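Side-chain contacts in L protein (CAS virus, PDB 5MV0), which probably serves as the viral polymerase and carries in this N-terminal domain a cap-snatching endonuclease, which would cut capped host RNA to prime viral transcription: residues B[55-60]-B[139-144]; B[164-169]-B[186-191]; B[15-18]-B[23-26]. All coordinates share one frame; numbering follows the deposited sequence.

Contact 1 (B[55-60]-B[139-144]); sequences RDLGII and NIIVIS
L57 meets I141 and I143 by apolar contact, and no hydrogen bond joins segments 55-60 and 139-144. L57 and I141 reach toward each other tip to tip. L57 CD2 lies 3.9 Å from I141 CD1. The other leucine branch, L57 CD1, is 4.1 Å from I141 CG2. Both methyls of L57 therefore bear on one isoleucine. I143 joins more loosely, with its CD1 4.4 Å from L57 CD1. I141 and I143 are two positions apart on strand 137-145, so both point to the same face of the sheet. L57 stands at the end of helix 34-57 and seats that helix on the sheet. The alternate residues V142 and S144 face helix 110-122 on the other side. A sheet with helices on both faces fits the PD-(D/E)XK nuclease clan. In the strand, I141 makes backbone hydrogen bonds with V101 and E103 of strand 98-106. At the helix end, G58, with a positive phi of 69°, ends the helix in a Schellman motif; G58 N also bonds to R55 O at 3.1 Å. The charged groups turn to other partners: R55 forms a salt bridge with E21, and D56 forms one with R149.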
ATOM      1  N   ARG B  55      -1.819   6.784  16.028  1.00 22.83           N
ATOM      2  CA  ARG B  55      -2.976   5.906  16.131  1.00 24.85           C
ATOM      3  C   ARG B  55      -3.246   5.502  17.574  1.00 22.11           C
ATOM      4  O   ARG B  55      -4.401   5.500  18.013  1.00 25.05           O
ATOM      5  CB  ARG B  55      -2.772   4.664  15.270  1.00 27.60           C
ATOM      6  CG  ARG B  55      -2.599   4.966  13.801  1.00 30.26           C
ATOM      7  CD  ARG B  55      -3.560   4.143  12.996  1.00 32.02           C
ATOM      8  NE  ARG B  55      -3.492   4.432  11.571  1.00 33.21           N
ATOM      9  CZ  ARG B  55      -3.117   3.537  10.669  1.00 31.04           C
ATOM     10  NH1 ARG B  55      -2.770   2.325  11.073  1.00 32.13           N
ATOM     11  NH2 ARG B  55      -3.091   3.846   9.376  1.00 30.94           N
ATOM     12  N   ASP B  56      -2.198   5.127  18.315  1.00 24.02           N
ATOM     13  CA  ASP B  56      -2.374   4.688  19.700  1.00 28.06           C
ATOM     14  C   ASP B  56      -2.897   5.813  20.585  1.00 29.44           C
ATOM     15  O   ASP B  56      -3.571   5.550  21.587  1.00 28.89           O
ATOM     16  CB  ASP B  56      -1.056   4.162  20.270  1.00 24.81           C
ATOM     17  CG  ASP B  56      -0.599   2.872  19.614  1.00 29.88           C
ATOM     18  OD1 ASP B  56      -1.436   2.198  18.985  1.00 37.07           O
ATOM     19  OD2 ASP B  56       0.600   2.534  19.732  1.00 30.96           O
ATOM     20  N   LEU B  57      -2.581   7.061  20.244  1.00 23.66           N
ATOM     21  CA  LEU B  57      -3.038   8.227  20.984  1.00 28.02           C
ATOM     22  C   LEU B  57      -4.318   8.834  20.421  1.00 30.72           C
ATOM     23  O   LEU B  57      -4.865   9.758  21.031  1.00 28.18           O
ATOM     24  CB  LEU B  57      -1.938   9.293  21.007  1.00 26.18           C
ATOM     25  CG  LEU B  57      -0.654   8.969  21.767  1.00 29.29           C
ATOM     26  CD1 LEU B  57       0.462   9.937  21.358  1.00 27.55           C
ATOM     27  CD2 LEU B  57      -0.889   9.028  23.275  1.00 28.63           C
ATOM     28  N   GLY B  58      -4.799   8.348  19.280  1.00 24.98           N
ATOM     29  CA  GLY B  58      -5.995   8.902  18.675  1.00 22.08           C
ATOM     30  C   GLY B  58      -5.859  10.306  18.124  1.00 28.04           C
ATOM     31  O   GLY B  58      -6.847  11.049  18.099  1.00 30.35           O
ATOM     32  N   ILE B  59      -4.672  10.691  17.656  1.00 24.52           N
ATOM     33  CA  ILE B  59      -4.438  12.038  17.148  1.00 19.80           C
ATOM     34  C   ILE B  59      -4.055  11.970  15.669  1.00 23.07           C
ATOM     35  O   ILE B  59      -3.845  10.899  15.105  1.00 22.90           O
ATOM     36  CB  ILE B  59      -3.357  12.777  17.956  1.00 23.99           C
ATOM     37  CG1 ILE B  59      -2.000  12.124  17.736  1.00 20.33           C
ATOM     38  CG2 ILE B  59      -3.691  12.761  19.452  1.00 22.92           C
ATOM     39  CD1 ILE B  59      -0.880  12.851  18.442  1.00 21.45           C
ATOM     40  N   ILE B  60      -3.952  13.143  15.056  1.00 19.81           N
ATOM     41  CA  ILE B  60      -3.661  13.269  13.629  1.00 28.06           C
ATOM     42  C   ILE B  60      -2.163  13.139  13.399  1.00 23.67           C
ATOM     43  O   ILE B  60      -1.364  13.818  14.048  1.00 22.54           O
ATOM     44  CB  ILE B  60      -4.178  14.615  13.098  1.00 22.26           C
ATOM     45  CG1 ILE B  60      -5.702  14.691  13.220  1.00 23.62           C
ATOM     46  CG2 ILE B  60      -3.722  14.864  11.661  1.00 24.19           C
ATOM     47  CD1 ILE B  60      -6.215  16.107  13.139  1.00 24.56           C
ATOM     48  N   ASN B 139      -1.060  19.681  25.966  1.00 26.39           N
ATOM     49  CA  ASN B 139      -0.404  18.473  26.447  0.52 28.12           C
ATOM     50  C   ASN B 139       0.649  18.035  25.432  1.00 30.43           C
ATOM     51  O   ASN B 139       0.324  17.664  24.297  1.00 28.44           O
ATOM     52  CB  ASN B 139      -1.434  17.380  26.716  0.52 29.46           C
ATOM     53  CG  ASN B 139      -2.414  17.766  27.819  0.52 30.92           C
ATOM     54  OD1 ASN B 139      -2.134  18.650  28.637  0.52 28.62           O
ATOM     55  ND2 ASN B 139      -3.562  17.099  27.851  0.52 31.55           N
ATOM     56  N   ILE B 140       1.910  18.076  25.851  1.00 28.49           N
ATOM     57  CA  ILE B 140       3.040  17.698  25.011  1.00 30.44           C
ATOM     58  C   ILE B 140       3.393  16.262  25.357  1.00 34.07           C
ATOM     59  O   ILE B 140       3.868  15.983  26.461  1.00 32.20           O
ATOM     60  CB  ILE B 140       4.244  18.620  25.227  1.00 28.35           C
ATOM     61  CG1 ILE B 140       3.855  20.073  24.987  1.00 27.12           C
ATOM     62  CG2 ILE B 140       5.414  18.205  24.325  1.00 33.63           C
ATOM     63  CD1 ILE B 140       4.779  21.059  25.691  1.00 30.98           C
ATOM     64  N   ILE B 141       3.162  15.346  24.423  1.00 26.80           N
ATOM     65  CA  ILE B 141       3.499  13.941  24.611  1.00 21.81           C
ATOM     66  C   ILE B 141       4.785  13.665  23.843  1.00 29.72           C
ATOM     67  O   ILE B 141       4.859  13.889  22.629  1.00 26.28           O
ATOM     68  CB  ILE B 141       2.352  13.026  24.155  1.00 25.93           C
ATOM     69  CG1 ILE B 141       1.076  13.405  24.911  1.00 26.71           C
ATOM     70  CG2 ILE B 141       2.707  11.555  24.399  1.00 23.46           C
ATOM     71  CD1 ILE B 141      -0.161  12.598  24.535  1.00 27.65           C
ATOM     72  N   VAL B 142       5.807  13.202  24.552  1.00 22.79           N
ATOM     73  CA  VAL B 142       7.121  12.945  23.979  1.00 27.83           C
ATOM     74  C   VAL B 142       7.455  11.487  24.253  1.00 24.91           C
ATOM     75  O   VAL B 142       7.541  11.071  25.416  1.00 28.55           O
ATOM     76  CB  VAL B 142       8.186  13.891  24.560  1.00 25.83           C
ATOM     77  CG1 VAL B 142       9.551  13.647  23.921  1.00 26.98           C
ATOM     78  CG2 VAL B 142       7.753  15.335  24.362  1.00 26.76           C
ATOM     79  N   ILE B 143       7.624  10.710  23.188  1.00 25.03           N
ATOM     80  CA  ILE B 143       7.864   9.273  23.270  1.00 21.27           C
ATOM     81  C   ILE B 143       9.163   8.962  22.544  1.00 24.58           C
ATOM     82  O   ILE B 143       9.333   9.345  21.381  1.00 21.92           O
ATOM     83  CB  ILE B 143       6.699   8.477  22.652  1.00 20.77           C
ATOM     84  CG1 ILE B 143       5.435   8.608  23.495  1.00 27.78           C
ATOM     85  CG2 ILE B 143       7.059   6.992  22.451  1.00 24.09           C
ATOM     86  CD1 ILE B 143       4.200   8.081  22.749  1.00 23.38           C
ATOM     87  N   SER B 144      10.074   8.266  23.219  1.00 23.30           N
ATOM     88  CA  SER B 144      11.288   7.771  22.580  1.00 21.50           C
ATOM     89  C   SER B 144      11.509   6.332  23.018  1.00 26.52           C
ATOM     90  O   SER B 144      11.744   6.070  24.202  1.00 24.37           O
ATOM     91  CB  SER B 144      12.502   8.635  22.925  1.00 22.24           C
ATOM     92  OG  SER B 144      13.619   8.258  22.139  1.00 23.77           O
TER

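Contact 2 (B[164-169]-B[186-191]); sequences LSLSIL and ELKRSL
Helical segments 164-169 and 186-191 cross at -130°, with their axes 10.6 Å apart at the closest. The nearest CA atoms, those of L166 and K188, are 7.3 Å apart. L166 is the centre of the contact. Its two methyls do different work. L166 CD1 rests on the backbone, 3.5 Å from L187 O. That carbonyl is already used inside its own helix, where it accepts from L191 N. L166 CD2 lies instead 3.8 Å from L187 CB. L191 closes in from the next turn, with its CD2 3.9 Å from L166 CD1. The CG of L191 is anti to the backbone N (chi1 -167°), which turns its CD2 toward the same methyl. K188 adds the root of its chain, with CG 4.4 Å from L166 CD2, while its amine leads away. Within segment 186-191, R189 NH2 forms a salt bridge to E186 OE1 at 2.8 Å. The bond is bent, with an angle at the hydrogen of 142°, and meets the carboxylate oxygen on its anti side. The other oxygen, E186 OE2, is bound by S108 N. L187 and L191 also pack on L162 of helix 155-170. L187 reaches I42 and R45 of helix 34-57, while L164 and I168 turn to helix 4-20, so helix 155-170 lies between helices 4-20 and 181-192.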
ATOM      1  N   LEU B 164      18.729  -3.967   5.693  1.00 15.74           N
ATOM      2  CA  LEU B 164      19.086  -3.815   4.284  1.00 13.03           C
ATOM      3  C   LEU B 164      19.636  -2.428   4.004  1.00 16.92           C
ATOM      4  O   LEU B 164      20.550  -2.275   3.187  1.00 17.57           O
ATOM      5  CB  LEU B 164      17.887  -4.100   3.380  1.00 13.45           C
ATOM      6  CG  LEU B 164      17.373  -5.544   3.443  1.00 17.18           C
ATOM      7  CD1 LEU B 164      16.112  -5.719   2.600  1.00 15.18           C
ATOM      8  CD2 LEU B 164      18.468  -6.535   3.023  1.00 18.14           C
ATOM      9  N   SER B 165      19.093  -1.400   4.661  1.00 14.17           N
ATOM     10  CA  SER B 165      19.650  -0.066   4.469  0.67 17.17           C
ATOM     11  C   SER B 165      21.073   0.019   5.021  1.00 17.03           C
ATOM     12  O   SER B 165      21.948   0.617   4.380  1.00 16.92           O
ATOM     13  CB  SER B 165      18.745   0.991   5.108  0.67 15.18           C
ATOM     14  OG  SER B 165      18.780   0.925   6.517  0.67 17.09           O
ATOM     15  N   LEU B 166      21.329  -0.588   6.190  1.00 15.67           N
ATOM     16  CA  LEU B 166      22.684  -0.579   6.751  1.00 19.23           C
ATOM     17  C   LEU B 166      23.657  -1.377   5.893  1.00 20.58           C
ATOM     18  O   LEU B 166      24.821  -0.988   5.737  1.00 20.49           O
ATOM     19  CB  LEU B 166      22.687  -1.135   8.176  1.00 17.41           C
ATOM     20  CG  LEU B 166      22.201  -0.156   9.240  1.00 24.98           C
ATOM     21  CD1 LEU B 166      22.119  -0.846  10.596  1.00 21.66           C
ATOM     22  CD2 LEU B 166      23.103   1.080   9.307  1.00 22.44           C
ATOM     23  N   SER B 167      23.211  -2.505   5.348  1.00 15.39           N
ATOM     24  CA  SER B 167      24.056  -3.276   4.449  1.00 18.80           C
ATOM     25  C   SER B 167      24.455  -2.459   3.222  1.00 21.91           C
ATOM     26  O   SER B 167      25.625  -2.451   2.818  1.00 17.03           O
ATOM     27  CB  SER B 167      23.332  -4.554   4.041  1.00 25.50           C
ATOM     28  OG  SER B 167      24.119  -5.271   3.120  1.00 33.84           O
ATOM     29  N   ILE B 168      23.489  -1.769   2.611  1.00 16.03           N
ATOM     30  CA  ILE B 168      23.782  -0.876   1.489  1.00 15.50           C
ATOM     31  C   ILE B 168      24.771   0.207   1.905  1.00 21.03           C
ATOM     32  O   ILE B 168      25.804   0.414   1.256  1.00 20.33           O
ATOM     33  CB  ILE B 168      22.481  -0.265   0.947  1.00 13.13           C
ATOM     34  CG1 ILE B 168      21.702  -1.313   0.150  1.00 17.41           C
ATOM     35  CG2 ILE B 168      22.765   0.973   0.104  1.00 17.28           C
ATOM     36  CD1 ILE B 168      20.260  -0.930  -0.100  1.00 16.10           C
ATOM     37  N   LEU B 169      24.466   0.918   2.993  1.00 13.78           N
ATOM     38  CA  LEU B 169      25.295   2.044   3.422  1.00 18.58           C
ATOM     39  C   LEU B 169      26.681   1.611   3.895  1.00 23.41           C
ATOM     40  O   LEU B 169      27.608   2.429   3.882  1.00 20.41           O
ATOM     41  CB  LEU B 169      24.585   2.815   4.537  1.00 16.81           C
ATOM     42  CG  LEU B 169      23.238   3.482   4.188  1.00 19.24           C
ATOM     43  CD1 LEU B 169      22.487   3.908   5.447  1.00 19.86           C
ATOM     44  CD2 LEU B 169      23.422   4.684   3.258  1.00 17.49           C
ATOM     45  N   GLU B 186      23.703   5.173  15.422  1.00 20.00           N
ATOM     46  CA  GLU B 186      22.448   4.844  16.102  1.00 19.44           C
ATOM     47  C   GLU B 186      21.751   3.663  15.434  1.00 23.57           C
ATOM     48  O   GLU B 186      21.250   2.756  16.114  1.00 20.49           O
ATOM     49  CB  GLU B 186      21.522   6.067  16.125  1.00 21.04           C
ATOM     50  CG  GLU B 186      20.066   5.777  16.515  1.00 25.38           C
ATOM     51  CD  GLU B 186      19.935   5.166  17.907  1.00 34.45           C
ATOM     52  OE1 GLU B 186      20.832   5.411  18.734  1.00 28.49           O
ATOM     53  OE2 GLU B 186      18.943   4.439  18.167  1.00 27.20           O
ATOM     54  N   LEU B 187      21.721   3.644  14.101  1.00 19.60           N
ATOM     55  CA  LEU B 187      21.110   2.518  13.410  1.00 16.57           C
ATOM     56  C   LEU B 187      21.908   1.239  13.633  1.00 20.17           C
ATOM     57  O   LEU B 187      21.323   0.168  13.814  1.00 18.78           O
ATOM     58  CB  LEU B 187      20.959   2.828  11.921  1.00 19.02           C
ATOM     59  CG  LEU B 187      20.043   4.031  11.669  1.00 19.96           C
ATOM     60  CD1 LEU B 187      20.079   4.445  10.222  1.00 23.79           C
ATOM     61  CD2 LEU B 187      18.600   3.765  12.113  1.00 22.59           C
ATOM     62  N   LYS B 188      23.245   1.329  13.646  1.00 18.75           N
ATOM     63  CA  LYS B 188      24.044   0.141  13.937  1.00 19.55           C
ATOM     64  C   LYS B 188      23.733  -0.398  15.328  1.00 18.63           C
ATOM     65  O   LYS B 188      23.568  -1.611  15.507  1.00 21.18           O
ATOM     66  CB  LYS B 188      25.537   0.449  13.812  1.00 25.04           C
ATOM     67  CG  LYS B 188      26.077   0.328  12.413  1.00 32.75           C
ATOM     68  CD  LYS B 188      27.515  -0.196  12.422  1.00 39.77           C
ATOM     69  CE  LYS B 188      28.466   0.792  13.072  1.00 39.46           C
ATOM     70  NZ  LYS B 188      29.870   0.291  13.054  1.00 50.53           N
ATOM     71  N   ARG B 189      23.629   0.494  16.318  1.00 19.02           N
ATOM     72  CA  ARG B 189      23.252   0.074  17.666  1.00 25.16           C
ATOM     73  C   ARG B 189      21.864  -0.551  17.678  1.00 28.22           C
ATOM     74  O   ARG B 189      21.647  -1.587  18.317  1.00 24.61           O
ATOM     75  CB  ARG B 189      23.298   1.263  18.625  1.00 21.80           C
ATOM     76  CG  ARG B 189      24.700   1.662  19.060  1.00 28.03           C
ATOM     77  CD  ARG B 189      24.654   2.584  20.285  1.00 28.22           C
ATOM     78  NE  ARG B 189      23.869   3.782  20.021  1.00 30.76           N
ATOM     79  CZ  ARG B 189      24.364   4.901  19.502  1.00 35.19           C
ATOM     80  NH1 ARG B 189      25.657   4.982  19.203  1.00 35.12           N
ATOM     81  NH2 ARG B 189      23.564   5.936  19.283  1.00 29.63           N
ATOM     82  N   SER B 190      20.908   0.075  16.983  1.00 20.78           N
ATOM     83  CA  SER B 190      19.561  -0.484  16.891  1.00 19.98           C
ATOM     84  C   SER B 190      19.579  -1.886  16.302  1.00 23.84           C
ATOM     85  O   SER B 190      18.788  -2.747  16.710  1.00 23.16           O
ATOM     86  CB  SER B 190      18.664   0.435  16.054  1.00 17.10           C
ATOM     87  OG  SER B 190      18.439   1.664  16.725  1.00 27.99           O
ATOM     88  N   LEU B 191      20.473  -2.138  15.340  1.00 19.35           N
ATOM     89  CA  LEU B 191      20.535  -3.468  14.742  1.00 20.77           C
ATOM     90  C   LEU B 191      20.912  -4.518  15.780  1.00 27.57           C
ATOM     91  O   LEU B 191      20.348  -5.621  15.781  1.00 21.94           O
ATOM     92  CB  LEU B 191      21.520  -3.483  13.567  1.00 23.88           C
ATOM     93  CG  LEU B 191      21.494  -4.691  12.624  1.00 23.82           C
ATOM     94  CD1 LEU B 191      20.128  -4.868  11.961  1.00 20.73           C
ATOM     95  CD2 LEU B 191      22.596  -4.630  11.551  1.00 29.64           C
TER

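Contact 3 (B[15-18]-B[23-26]); sequences LEIL and DLYK
L24 and Y25 lie against I17 and L18 of helix 4-20, where the chain has turned back after the helix ends. D23 comes first in 23-26, with its CB directed away from the helix. Its carbonyl oxygen, D23 O, takes a hydrogen bond from K26 NZ at 3.0 Å. The amine comes in the carbonyl plane, on a lone pair, with a C=O...N angle of 121°. L24 follows and makes the main apolar contact. L24 CB sits 3.6 Å from L18 CD2, and the two leucine side chains cross at about a right angle. One branch goes further, and L24 CD1 reaches I17 CG2 at 4.1 Å. That methyl of I17 is available because CG2 is anti to the backbone N, beside the carbonyl carbon. This is a helix followed by a tight reversal into a 3-10 turn, and L24 also packs on T47, I48 and L51 of helix 34-57. The leucine thus lies between two helices. Y25 comes next, with its CA 5.6 Å from L18 CA. Y25 touches L18 through its backbone, with Y25 N 4.1 Å from L18 CD2. The ring leads away from segment 15-18 toward other copies of the protein. Y25 OH is hydrogen-bonded to D33 of the third subunit, and K36 of that subunit makes a cation-pi contact with Y25. K26 ends the segment. Its chain is extended at its middle torsions and turns at the last (chi4 -68°), which brings NZ to D23 O.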
ATOM      1  N   LEU B  15       7.781  -1.781  -0.899  1.00 13.20           N
ATOM      2  CA  LEU B  15       6.526  -1.969  -1.620  1.00 14.34           C
ATOM      3  C   LEU B  15       5.512  -2.718  -0.770  1.00 12.68           C
ATOM      4  O   LEU B  15       4.319  -2.373  -0.764  1.00 12.87           O
ATOM      5  CB  LEU B  15       6.769  -2.718  -2.935  1.00 13.35           C
ATOM      6  CG  LEU B  15       7.415  -1.903  -4.070  1.00 18.05           C
ATOM      7  CD1 LEU B  15       7.950  -2.808  -5.183  1.00 19.17           C
ATOM      8  CD2 LEU B  15       6.433  -0.911  -4.651  1.00 18.65           C
ATOM      9  N   GLU B  16       5.957  -3.754  -0.056  1.00 12.93           N
ATOM     10  CA  GLU B  16       5.021  -4.520   0.762  1.00 14.21           C
ATOM     11  C   GLU B  16       4.492  -3.686   1.918  1.00 16.31           C
ATOM     12  O   GLU B  16       3.293  -3.730   2.230  1.00 12.02           O
ATOM     13  CB  GLU B  16       5.679  -5.802   1.294  1.00 13.65           C
ATOM     14  CG  GLU B  16       4.684  -6.678   2.056  1.00 14.99           C
ATOM     15  CD  GLU B  16       5.225  -8.036   2.472  1.00 16.76           C
ATOM     16  OE1 GLU B  16       4.406  -8.943   2.754  1.00 16.46           O
ATOM     17  OE2 GLU B  16       6.463  -8.200   2.530  1.00 18.38           O
ATOM     18  N   ILE B  17       5.377  -2.943   2.588  1.00 11.33           N
ATOM     19  CA  ILE B  17       4.949  -2.080   3.693  1.00 12.96           C
ATOM     20  C   ILE B  17       3.922  -1.061   3.233  1.00 10.31           C
ATOM     21  O   ILE B  17       2.920  -0.806   3.922  1.00 13.20           O
ATOM     22  CB  ILE B  17       6.167  -1.380   4.323  1.00 13.20           C
ATOM     23  CG1 ILE B  17       7.032  -2.409   5.059  1.00 12.50           C
ATOM     24  CG2 ILE B  17       5.695  -0.270   5.265  1.00 12.51           C
ATOM     25  CD1 ILE B  17       8.348  -1.809   5.579  1.00 13.17           C
ATOM     26  N   LEU B  18       4.166  -0.429   2.087  1.00 10.11           N
ATOM     27  CA  LEU B  18       3.226   0.567   1.600  1.00 13.52           C
ATOM     28  C   LEU B  18       1.924  -0.060   1.114  1.00 12.32           C
ATOM     29  O   LEU B  18       0.912   0.643   1.039  1.00 15.06           O
ATOM     30  CB  LEU B  18       3.873   1.408   0.485  1.00 12.03           C
ATOM     31  CG  LEU B  18       5.160   2.160   0.892  1.00 18.10           C
ATOM     32  CD1 LEU B  18       5.649   3.064  -0.239  1.00 16.09           C
ATOM     33  CD2 LEU B  18       5.005   2.960   2.173  1.00 15.97           C
ATOM     34  N   ASP B  23      -1.462   4.689   3.856  1.00 20.66           N
ATOM     35  CA  ASP B  23      -1.302   6.075   4.295  1.00 25.61           C
ATOM     36  C   ASP B  23       0.154   6.519   4.257  1.00 28.37           C
ATOM     37  O   ASP B  23       0.429   7.722   4.202  1.00 24.70           O
ATOM     38  CB  ASP B  23      -1.841   6.268   5.713  1.00 26.13           C
ATOM     39  CG  ASP B  23      -3.354   6.264   5.767  1.00 34.43           C
ATOM     40  OD1 ASP B  23      -3.993   6.487   4.718  1.00 38.41           O
ATOM     41  OD2 ASP B  23      -3.903   6.039   6.866  1.00 45.60           O
ATOM     42  N   LEU B  24       1.095   5.575   4.295  1.00 21.58           N
ATOM     43  CA  LEU B  24       2.504   5.935   4.231  1.00 22.24           C
ATOM     44  C   LEU B  24       2.962   6.261   2.815  1.00 24.70           C
ATOM     45  O   LEU B  24       4.045   6.844   2.653  1.00 19.72           O
ATOM     46  CB  LEU B  24       3.354   4.791   4.793  1.00 19.82           C
ATOM     47  CG  LEU B  24       3.136   4.413   6.261  1.00 25.69           C
ATOM     48  CD1 LEU B  24       3.742   3.045   6.546  1.00 26.62           C
ATOM     49  CD2 LEU B  24       3.763   5.462   7.148  1.00 21.27           C
ATOM     50  N   TYR B  25       2.176   5.875   1.796  1.00 16.68           N
ATOM     51  CA  TYR B  25       2.611   6.041   0.407  1.00 17.84           C
ATOM     52  C   TYR B  25       2.987   7.488   0.111  1.00 21.90           C
ATOM     53  O   TYR B  25       3.973   7.754  -0.591  1.00 19.05           O
ATOM     54  CB  TYR B  25       1.511   5.580  -0.558  1.00 18.22           C
ATOM     55  CG  TYR B  25       1.734   6.057  -1.985  1.00 20.95           C
ATOM     56  CD1 TYR B  25       1.031   7.147  -2.494  1.00 19.84           C
ATOM     57  CD2 TYR B  25       2.669   5.433  -2.810  1.00 20.75           C
ATOM     58  CE1 TYR B  25       1.237   7.597  -3.789  1.00 21.95           C
ATOM     59  CE2 TYR B  25       2.884   5.879  -4.108  1.00 17.75           C
ATOM     60  CZ  TYR B  25       2.167   6.957  -4.586  1.00 19.08           C
ATOM     61  OH  TYR B  25       2.388   7.412  -5.859  1.00 20.58           O
ATOM     62  N   LYS B  26       2.214   8.439   0.633  1.00 20.88           N
ATOM     63  CA  LYS B  26       2.449   9.832   0.242  1.00 24.33           C
ATOM     64  C   LYS B  26       3.714  10.400   0.865  1.00 25.59           C
ATOM     65  O   LYS B  26       4.214  11.427   0.404  1.00 29.32           O
ATOM     66  CB  LYS B  26       1.248  10.706   0.605  1.00 23.46           C
ATOM     67  CG  LYS B  26       0.765  10.586   2.043  1.00 34.25           C
ATOM     68  CD  LYS B  26      -0.509  11.405   2.249  1.00 33.66           C
ATOM     69  CE  LYS B  26      -1.121  11.154   3.622  1.00 39.94           C
ATOM     70  NZ  LYS B  26      -1.666   9.758   3.730  1.00 39.05           N
TER

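In the fold
Helix 34-57 ties the three contacts together. It ends at contact 1 and passes contacts 2 and 3 earlier along its length. Contacts 1 and 2 are about 27 Å apart between centres, on opposite sides of the chain's centre. Contact 3 is about 21 Å from each, again between centres. Contacts 1 and 3 touch through a long, weak ion pair, with R55 NH2 3.4 Å from D23 OD2. Contacts 2 and 3 do not touch, their nearest atoms being about 9 Å apart. Contact 1 lies on the sheet, which in PD-(D/E)XK nucleases usually carries active-site acids. Contact 2 joins two helices; contact 3 folds a 3-10 turn onto the helix before it.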